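Local coordinates for protein peptidoglycan-N-acetylglucosamine deacetylase BC_1974 (Bacillus cereus, PDB 5N1P) that removes acetyl groups from N-acetylglucosamine residues of peptidoglycan by zinc-dependent hydrolysis, yielding glucosamine residues and acetate, at residues Lys29-Ile35 with His54-Ser60; Lys120-Thr125 with His195-Phe200; Ala146-Leu150 with Pro174-Lys178. All coordinates share one frame; numbering follows the deposited sequence.

From the N terminus, interaction 1 comes first: residues Lys29-Ile35 pair with His54-Ser60 and close a short, mostly helical loop, joining two neighbouring parallel strands of the central sheet. Interaction 2 then closes a long loop, bringing Lys120-Thr125 against His195-Phe200, 70 residues further on in the C-terminal tail. Within it interaction 3 closes a shorter one, through strand 157-163, as Ala146-Leu150 meets Pro174-Lys178 and joins helices 138-152 and 167-182 outside the sheet. Interactions 1 and 2 have centres about 13 Å apart and both touch the bound naphthalene hydroxamate, from the metal side and the tryptophan side; interaction 3, its centre about 20 Å from that of interaction 1, is remote from the ligand.

Interaction 1 of 3, residues Lys29-Ile35 with His54-Ser60; sequences KATFFLI and HYVGMHS. With ZN (zinc ion), chain F; 8GK (~{N}-oxidanylnaphthalene-1-carboxamide), chain E.
Strands Thr31-Leu34 and Tyr55-Met58 are parallel neighbours, with axes 4.5 Å apart at their closest and 29° between their directions. Helices 36-41 and 43-51 connect them, so the pair is a beta-alpha-beta crossover in the distorted beta/alpha barrel of the CE4 deacetylases. The hydrogen bonds follow the parallel pattern. Ala30 O accepts a hydrogen bond from Tyr55 N, Phe32 uses its N on Tyr55 O and its O on Gly57 N, and Leu34 N reaches Gly57 O. The last rung is distorted: His59 N lies 2.8 Å from Leu34 O but 40° above the carbonyl plane, and the same N-H also meets Asp81.

A side chain extends this ladder at its N-terminal end. His54 ND1 accepts a bond from Ala30 N at 2.9 Å, the donor lying close to the imidazole plane, which is consistent with the ring proton sitting on NE2. One face of this imidazole receives the edge of Phe32 in an offset edge-to-face pair, with ring centroids 5.6 Å apart. Phe32, Leu34 and Val56 share a sheet face covered by helix 43-51, with helix 16-25 also reaching Phe32; here Leu34 CD1 packs 3.5 Å from Val56 CG1. On the other face, Thr31 and Tyr55 lie side by side, with Thr31 CG2 against Tyr55 CD1, while the Thr31 hydroxyl bonds to Tyr190 N.

At the C-terminal end, with CG anti to its own N (chi1 -164°), His59 carries its ring past Ile35 CG1, which lies beside CD2, and on to the zinc ion. Arg97 O holds ND1, fixing the rotation of the imidazole. Asp10, His63, a water and the hydroxamate, tightly through O14 and by a longer bond through O12, complete the coordination of the metal, which His59 NE2 binds at 2.1 Å.

Interaction 2 of 3, residues Lys120-Thr125 with His195-Phe200; sequences KVWDWT and HFPVNF. With 8GK (~{N}-oxidanylnaphthalene-1-carboxamide), chain E.
Trp122 and Asp123 dock onto Phe196-Phe200 through three direct hydrogen bonds. Trp122 NE1 donates to Phe196 O at 2.9 Å, with the acceptor near the indole plane and an N-H...O angle of 163°. Asp123 N reaches Val198 O at 2.8 Å. Phe200 N meets Asp123 OD2 at 2.8 Å on the anti side, somewhat out of the carboxylate plane; OD2 also receives Ser102, so two groups grip this oxygen. A water adds a fourth link by donating to Val121 O while accepting from Val198 N and Asn199 ND2.

Contacts over ring faces form a second class. Lys120 sets CD over one face of the His195 imidazole, whose ND1 is bonded to Tyr190. Val198 CB lies over the face of the five-membered ring of Trp122, with CG2 nearer the rim. The Asp123 carboxylate stacks on the Phe200 ring, their planes 9° apart, while Asp123 CB stands 3.6 Å from the Phe200 centroid.

Aromatic pairs make the third class. The six-membered edge of Trp122 is directed at the face of Phe196, with Trp122 CZ2 3.6 Å from Phe196 CZ, and His195 joins them obliquely to form an aromatic cluster. Phe200 in turn presents its edge to the face of Trp124, at 85° between planes, with Phe200 CZ 3.6 Å from Trp124 CE2. Trp124 CG sits between its backbone N and carbonyl carbon, which folds the indole back toward Phe200 although the CB bond starts away from it.

The benzo end of that indole touches the inhibitor obliquely, Trp124 CH2 lying 3.3 Å from C7 of the naphthalene. The C-terminal tail, through Phe200, thus backs a tryptophan wall of the CE4 active-site pocket.

Interaction 3 of 3, residues Ala146-Leu150 with Pro174-Lys178; sequences AQNVL and PAILK
Leu150 N donates to Ala146 O at 2.8 Å, an ordinary helical bond that places both residues one turn apart on the side of helix 138-152 facing helix 167-182. The two short segments run in the same general direction, their axes 9.1 Å apart at closest and crossing at -26°.

The two alanines meet directly: Ala146 CB lies 3.8 Å from Ala175 CB. Ile176 fills the neighbouring position. Its chain is extended (chi2 168°), and CG1 comes 3.8 Å from Ala146 CA while CD1 continues to Val149 CG2 at 3.9 Å. The Val149 and Ile176 side chains cross at about a right angle, and Ile176 CG2 touches Val149 CG1 as well. Leu150 rests its two methyls near successive carbonyl oxygens, CD1 by Ala175 O and CD2 3.8 Å from Ile176 O.

Val149 and Ile176 also rest on strand 157-163, through Ile160 and Met162, so the helices before and after this strand pack together against the sheet. No hydrogen bond crosses between the segments, and the touching side chains are all aliphatic: cohesion here depends on van der Waals fit and the burial of apolar surface.

Interaction 1 of 3, residues Lys29-Ile35 with His54-Ser60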
# COMPACT_ATOMS: atom_id res chain seq x y z
N LYS A 29 9.07 -9.16 1.26
CA LYS A 29 8.80 -8.22 0.17
C LYS A 29 7.43 -7.62 0.42
O LYS A 29 6.53 -8.29 0.93
CB LYS A 29 8.86 -8.92 -1.19
CG LYS A 29 10.20 -9.57 -1.53
CD LYS A 29 11.34 -8.57 -1.48
CE LYS A 29 12.58 -9.11 -2.20
NZ LYS A 29 13.19 -10.26 -1.48
N ALA A 30 7.26 -6.35 0.08
CA ALA A 30 6.04 -5.63 0.40
C ALA A 30 5.63 -4.74 -0.75
O ALA A 30 6.27 -4.75 -1.82
CB ALA A 30 6.24 -4.81 1.67
N THR A 31 4.56 -3.97 -0.54
CA THR A 31 3.98 -3.13 -1.58
C THR A 31 3.81 -1.72 -1.03
O THR A 31 3.36 -1.56 0.10
CB THR A 31 2.63 -3.72 -2.04
OG1 THR A 31 2.85 -5.03 -2.58
CG2 THR A 31 1.94 -2.84 -3.07
N PHE A 32 4.20 -0.71 -1.81
CA PHE A 32 4.16 0.68 -1.37
C PHE A 32 3.28 1.49 -2.30
O PHE A 32 3.43 1.38 -3.51
CB PHE A 32 5.57 1.28 -1.37
CG PHE A 32 6.47 0.70 -0.32
CD1 PHE A 32 7.18 -0.46 -0.56
CD2 PHE A 32 6.56 1.29 0.92
CE1 PHE A 32 7.98 -1.01 0.42
CE2 PHE A 32 7.37 0.76 1.91
CZ PHE A 32 8.08 -0.40 1.66
N PHE A 33 2.40 2.32 -1.74
CA PHE A 33 1.52 3.16 -2.54
C PHE A 33 1.85 4.61 -2.23
O PHE A 33 1.64 5.08 -1.10
CB PHE A 33 0.05 2.83 -2.25
CG PHE A 33 -0.36 1.47 -2.73
CD1 PHE A 33 -0.50 1.21 -4.09
CD2 PHE A 33 -0.64 0.45 -1.82
CE1 PHE A 33 -0.91 -0.04 -4.54
CE2 PHE A 33 -1.03 -0.81 -2.26
CZ PHE A 33 -1.16 -1.06 -3.62
N LEU A 34 2.41 5.30 -3.22
CA LEU A 34 3.09 6.56 -2.99
C LEU A 34 2.26 7.77 -3.42
O LEU A 34 1.54 7.72 -4.41
CB LEU A 34 4.41 6.57 -3.76
CG LEU A 34 5.34 5.38 -3.54
CD1 LEU A 34 6.66 5.66 -4.26
CD2 LEU A 34 5.55 5.15 -2.05
N ILE A 35 2.42 8.86 -2.67
CA ILE A 35 1.78 10.14 -3.00
C ILE A 35 2.75 10.98 -3.81
O ILE A 35 3.93 11.06 -3.48
CB ILE A 35 1.37 10.88 -1.73
CG1 ILE A 35 0.27 10.09 -1.02
CG2 ILE A 35 0.92 12.30 -2.08
CD1 ILE A 35 -0.19 10.71 0.29
N HIS A 54 10.36 -4.68 -3.88
CA HIS A 54 9.02 -4.32 -3.48
C HIS A 54 8.25 -3.75 -4.65
O HIS A 54 8.84 -3.24 -5.60
CB HIS A 54 9.06 -3.32 -2.33
CG HIS A 54 9.96 -3.76 -1.22
ND1 HIS A 54 9.66 -4.82 -0.40
CD2 HIS A 54 11.17 -3.30 -0.83
CE1 HIS A 54 10.64 -4.99 0.47
NE2 HIS A 54 11.57 -4.08 0.22
N TYR A 55 6.94 -3.83 -4.58
CA TYR A 55 6.12 -3.22 -5.60
C TYR A 55 5.86 -1.75 -5.26
O TYR A 55 5.46 -1.44 -4.16
CB TYR A 55 4.80 -3.96 -5.77
CG TYR A 55 4.02 -3.41 -6.95
CD1 TYR A 55 3.11 -2.37 -6.77
CD2 TYR A 55 4.22 -3.91 -8.22
CE1 TYR A 55 2.41 -1.85 -7.85
CE2 TYR A 55 3.52 -3.39 -9.32
CZ TYR A 55 2.61 -2.38 -9.11
OH TYR A 55 1.91 -1.87 -10.19
N VAL A 56 6.08 -0.87 -6.23
CA VAL A 56 5.77 0.54 -6.08
C VAL A 56 4.57 0.92 -6.95
O VAL A 56 4.61 0.80 -8.17
CB VAL A 56 6.95 1.43 -6.47
CG1 VAL A 56 6.55 2.87 -6.38
CG2 VAL A 56 8.15 1.13 -5.55
N GLY A 57 3.50 1.34 -6.29
CA GLY A 57 2.28 1.76 -6.98
C GLY A 57 1.85 3.16 -6.57
O GLY A 57 2.58 3.86 -5.86
N MET A 58 0.66 3.55 -7.00
CA MET A 58 0.21 4.94 -6.89
C MET A 58 -0.87 5.14 -5.83
O MET A 58 -1.77 4.31 -5.70
CB MET A 58 -0.34 5.44 -8.23
CG MET A 58 0.74 5.72 -9.28
SD MET A 58 1.34 4.25 -10.13
CE MET A 58 -0.20 3.66 -10.85
N HIS A 59 -0.79 6.26 -5.12
CA HIS A 59 -1.79 6.62 -4.10
C HIS A 59 -2.32 8.04 -4.30
O HIS A 59 -2.85 8.63 -3.36
CB HIS A 59 -1.19 6.47 -2.70
CG HIS A 59 -2.20 6.44 -1.58
ND1 HIS A 59 -3.38 5.73 -1.65
CD2 HIS A 59 -2.16 6.98 -0.34
CE1 HIS A 59 -4.03 5.85 -0.51
NE2 HIS A 59 -3.32 6.61 0.31
N SER A 60 -2.16 8.55 -5.52
CA SER A 60 -2.69 9.83 -6.02
C SER A 60 -1.73 11.01 -5.79
O SER A 60 -0.62 10.83 -5.28
CB SER A 60 -4.07 10.17 -5.43
OG SER A 60 -3.97 10.85 -4.18
ZN ZN F . -3.76 7.40 2.24
C1 8GK E . -6.08 5.65 3.07
C2 8GK E . -7.33 5.54 3.87
C3 8GK E . -7.68 6.60 4.69
C4 8GK E . -8.86 6.54 5.43
C5 8GK E . -9.69 5.42 5.34
C6 8GK E . -9.34 4.37 4.51
C7 8GK E . -8.16 4.43 3.77
C8 8GK E . -9.19 7.60 6.26
C9 8GK E . -8.36 8.72 6.36
C10 8GK E . -7.18 8.77 5.62
C11 8GK E . -6.85 7.71 4.79
O12 8GK E . -6.06 6.48 2.19
N13 8GK E . -5.01 4.90 3.34
O14 8GK E . -3.76 5.47 3.11
O HOH W 1 -3.93 7.93 4.46

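Interaction 2 of 3, residues Lys120-Thr125 with His195-Phe200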
# COMPACT_ATOMS: atom_id res chain seq x y z
N LYS A 120 -5.21 -0.97 -12.30
CA LYS A 120 -5.88 -1.85 -11.35
C LYS A 120 -6.07 -1.11 -10.02
O LYS A 120 -5.45 -0.07 -9.78
CB LYS A 120 -5.10 -3.15 -11.12
CG LYS A 120 -4.86 -4.00 -12.36
CD LYS A 120 -6.15 -4.58 -12.92
CE LYS A 120 -5.85 -5.51 -14.10
NZ LYS A 120 -7.10 -6.03 -14.72
N VAL A 121 -6.93 -1.66 -9.16
CA VAL A 121 -7.24 -1.06 -7.88
C VAL A 121 -7.17 -2.11 -6.79
O VAL A 121 -7.85 -3.14 -6.88
CB VAL A 121 -8.67 -0.44 -7.85
CG1 VAL A 121 -9.08 -0.11 -6.42
CG2 VAL A 121 -8.75 0.79 -8.74
N TRP A 122 -6.37 -1.86 -5.76
CA TRP A 122 -6.36 -2.71 -4.58
C TRP A 122 -6.81 -1.93 -3.36
O TRP A 122 -6.24 -0.86 -3.05
CB TRP A 122 -4.98 -3.32 -4.30
CG TRP A 122 -4.83 -4.74 -4.75
CD1 TRP A 122 -5.60 -5.40 -5.68
CD2 TRP A 122 -3.90 -5.70 -4.24
NE1 TRP A 122 -5.16 -6.70 -5.80
CE2 TRP A 122 -4.13 -6.91 -4.92
CE3 TRP A 122 -2.88 -5.64 -3.28
CZ2 TRP A 122 -3.39 -8.07 -4.66
CZ3 TRP A 122 -2.14 -6.79 -3.04
CH2 TRP A 122 -2.41 -7.99 -3.72
N ASP A 123 -7.83 -2.45 -2.68
CA ASP A 123 -8.15 -2.01 -1.34
C ASP A 123 -7.36 -2.92 -0.39
O ASP A 123 -6.18 -3.15 -0.62
CB ASP A 123 -9.66 -2.05 -1.08
CG ASP A 123 -10.42 -1.02 -1.91
OD1 ASP A 123 -10.09 0.18 -1.81
OD2 ASP A 123 -11.35 -1.39 -2.68
N TRP A 124 -8.00 -3.45 0.65
CA TRP A 124 -7.26 -4.27 1.60
C TRP A 124 -8.21 -5.25 2.26
O TRP A 124 -9.42 -5.10 2.11
CB TRP A 124 -6.57 -3.40 2.66
CG TRP A 124 -7.52 -2.44 3.31
CD1 TRP A 124 -8.26 -2.67 4.44
CD2 TRP A 124 -7.85 -1.12 2.87
NE1 TRP A 124 -9.02 -1.57 4.73
CE2 TRP A 124 -8.79 -0.60 3.79
CE3 TRP A 124 -7.44 -0.32 1.79
CZ2 TRP A 124 -9.34 0.68 3.66
CZ3 TRP A 124 -7.98 0.95 1.66
CH2 TRP A 124 -8.93 1.43 2.60
N THR A 125 -7.67 -6.24 2.97
CA THR A 125 -8.51 -7.19 3.71
C THR A 125 -8.35 -7.05 5.22
O THR A 125 -9.22 -7.50 5.99
CB THR A 125 -8.22 -8.66 3.33
OG1 THR A 125 -6.90 -9.02 3.73
CG2 THR A 125 -8.40 -8.88 1.84
N HIS A 195 -1.96 -10.64 -10.99
CA HIS A 195 -3.05 -9.88 -10.39
C HIS A 195 -4.23 -10.76 -10.00
O HIS A 195 -4.61 -11.66 -10.74
CB HIS A 195 -3.55 -8.80 -11.35
CG HIS A 195 -4.69 -7.99 -10.79
ND1 HIS A 195 -4.49 -6.97 -9.90
CD2 HIS A 195 -6.02 -8.07 -10.99
CE1 HIS A 195 -5.66 -6.45 -9.56
NE2 HIS A 195 -6.61 -7.10 -10.22
N PHE A 196 -4.78 -10.51 -8.82
CA PHE A 196 -6.10 -11.03 -8.46
C PHE A 196 -6.85 -9.89 -7.80
O PHE A 196 -6.24 -9.02 -7.17
CB PHE A 196 -5.99 -12.27 -7.55
CG PHE A 196 -5.26 -12.02 -6.26
CD1 PHE A 196 -5.96 -11.77 -5.09
CD2 PHE A 196 -3.88 -12.04 -6.21
CE1 PHE A 196 -5.28 -11.55 -3.89
CE2 PHE A 196 -3.20 -11.81 -5.03
CZ PHE A 196 -3.90 -11.57 -3.87
N PRO A 197 -8.18 -9.85 -7.99
CA PRO A 197 -8.95 -8.72 -7.48
C PRO A 197 -9.04 -8.69 -5.95
O PRO A 197 -9.33 -9.70 -5.30
CB PRO A 197 -10.34 -8.92 -8.09
CG PRO A 197 -10.13 -9.86 -9.24
CD PRO A 197 -9.00 -10.75 -8.81
N VAL A 198 -8.74 -7.51 -5.40
CA VAL A 198 -8.94 -7.21 -3.99
C VAL A 198 -9.51 -5.81 -3.91
O VAL A 198 -8.78 -4.83 -3.79
CB VAL A 198 -7.63 -7.28 -3.17
CG1 VAL A 198 -7.94 -7.04 -1.67
CG2 VAL A 198 -6.97 -8.62 -3.35
N ASN A 199 -10.83 -5.70 -4.02
CA ASN A 199 -11.44 -4.38 -3.90
C ASN A 199 -12.84 -4.50 -3.30
O ASN A 199 -13.49 -5.54 -3.40
CB ASN A 199 -11.46 -3.64 -5.25
CG ASN A 199 -12.38 -4.28 -6.28
OD1 ASN A 199 -13.60 -4.10 -6.24
ND2 ASN A 199 -11.80 -5.01 -7.23
N PHE A 200 -13.27 -3.41 -2.67
CA PHE A 200 -14.51 -3.40 -1.90
C PHE A 200 -15.74 -3.55 -2.79
O PHE A 200 -16.80 -3.95 -2.30
CB PHE A 200 -14.60 -2.11 -1.08
CG PHE A 200 -13.58 -2.01 0.02
CD1 PHE A 200 -13.23 -3.13 0.77
CD2 PHE A 200 -12.95 -0.80 0.29
CE1 PHE A 200 -12.28 -3.04 1.79
CE2 PHE A 200 -12.01 -0.70 1.30
CZ PHE A 200 -11.66 -1.82 2.05
C1 8GK E . -6.08 5.65 3.07
C2 8GK E . -7.33 5.54 3.87
C3 8GK E . -7.68 6.60 4.69
C4 8GK E . -8.86 6.54 5.43
C5 8GK E . -9.69 5.42 5.34
C6 8GK E . -9.34 4.37 4.51
C7 8GK E . -8.16 4.43 3.77
C8 8GK E . -9.19 7.60 6.26
C9 8GK E . -8.36 8.72 6.36
C10 8GK E . -7.18 8.77 5.62
C11 8GK E . -6.85 7.71 4.79
O12 8GK E . -6.06 6.48 2.19
N13 8GK E . -5.01 4.90 3.34
O14 8GK E . -3.76 5.47 3.11
O HOH W 2 -8.90 -5.45 -7.41

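Interaction 3 of 3, residues Ala146-Leu150 with Pro174-Lys178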
# COMPACT_ATOMS: atom_id res chain seq x y z
N ALA A 146 0.27 -4.67 15.98
CA ALA A 146 0.61 -6.03 15.61
C ALA A 146 -0.53 -6.98 15.97
O ALA A 146 -0.91 -7.83 15.16
CB ALA A 146 1.91 -6.46 16.27
N GLN A 147 -1.13 -6.83 17.15
CA GLN A 147 -2.22 -7.73 17.50
C GLN A 147 -3.47 -7.44 16.66
O GLN A 147 -4.25 -8.35 16.40
CB GLN A 147 -2.56 -7.67 19.00
CG GLN A 147 -3.05 -6.33 19.52
CD GLN A 147 -3.90 -6.48 20.76
OE1 GLN A 147 -4.61 -7.47 20.93
NE2 GLN A 147 -3.82 -5.51 21.66
N ASN A 148 -3.66 -6.20 16.23
CA ASN A 148 -4.78 -5.89 15.34
C ASN A 148 -4.66 -6.68 14.06
O ASN A 148 -5.63 -7.25 13.57
CB ASN A 148 -4.85 -4.40 15.01
CG ASN A 148 -5.26 -3.54 16.20
OD1 ASN A 148 -5.73 -4.04 17.22
ND2 ASN A 148 -5.08 -2.23 16.05
N VAL A 149 -3.45 -6.71 13.51
CA VAL A 149 -3.19 -7.46 12.29
C VAL A 149 -3.26 -8.96 12.51
O VAL A 149 -3.97 -9.67 11.79
CB VAL A 149 -1.82 -7.09 11.70
CG1 VAL A 149 -1.50 -8.00 10.51
CG2 VAL A 149 -1.82 -5.64 11.27
N LEU A 150 -2.53 -9.45 13.52
CA LEU A 150 -2.32 -10.89 13.70
C LEU A 150 -3.61 -11.67 13.91
O LEU A 150 -3.73 -12.81 13.45
CB LEU A 150 -1.37 -11.15 14.88
CG LEU A 150 0.07 -10.71 14.61
CD1 LEU A 150 0.95 -10.92 15.85
CD2 LEU A 150 0.63 -11.44 13.41
N PRO A 174 8.23 -5.79 12.72
CA PRO A 174 8.88 -7.04 13.15
C PRO A 174 7.92 -8.04 13.82
O PRO A 174 7.98 -9.23 13.50
CB PRO A 174 9.94 -6.56 14.14
CG PRO A 174 10.29 -5.21 13.66
CD PRO A 174 8.98 -4.61 13.18
N ALA A 175 7.05 -7.57 14.71
CA ALA A 175 6.11 -8.47 15.39
C ALA A 175 5.05 -9.03 14.44
O ALA A 175 4.55 -10.14 14.63
CB ALA A 175 5.45 -7.76 16.55
N ILE A 176 4.68 -8.24 13.44
CA ILE A 176 3.73 -8.70 12.44
C ILE A 176 4.35 -9.80 11.60
O ILE A 176 3.72 -10.82 11.32
CB ILE A 176 3.27 -7.55 11.52
CG1 ILE A 176 2.35 -6.59 12.29
CG2 ILE A 176 2.54 -8.09 10.29
CD1 ILE A 176 2.10 -5.29 11.54
N LEU A 177 5.60 -9.59 11.18
CA LEU A 177 6.31 -10.57 10.37
C LEU A 177 6.44 -11.89 11.13
O LEU A 177 6.09 -12.95 10.60
CB LEU A 177 7.68 -10.04 9.96
CG LEU A 177 7.66 -8.86 8.98
CD1 LEU A 177 9.05 -8.29 8.76
CD2 LEU A 177 7.06 -9.29 7.66
N LYS A 178 6.91 -11.82 12.37
CA LYS A 178 7.05 -13.00 13.21
C LYS A 178 5.72 -13.71 13.42
O LYS A 178 5.62 -14.93 13.25
CB LYS A 178 7.64 -12.61 14.57
CG LYS A 178 7.88 -13.78 15.50
CD LYS A 178 8.46 -13.32 16.83
CE LYS A 178 8.90 -14.50 17.68
NZ LYS A 178 9.40 -14.06 19.00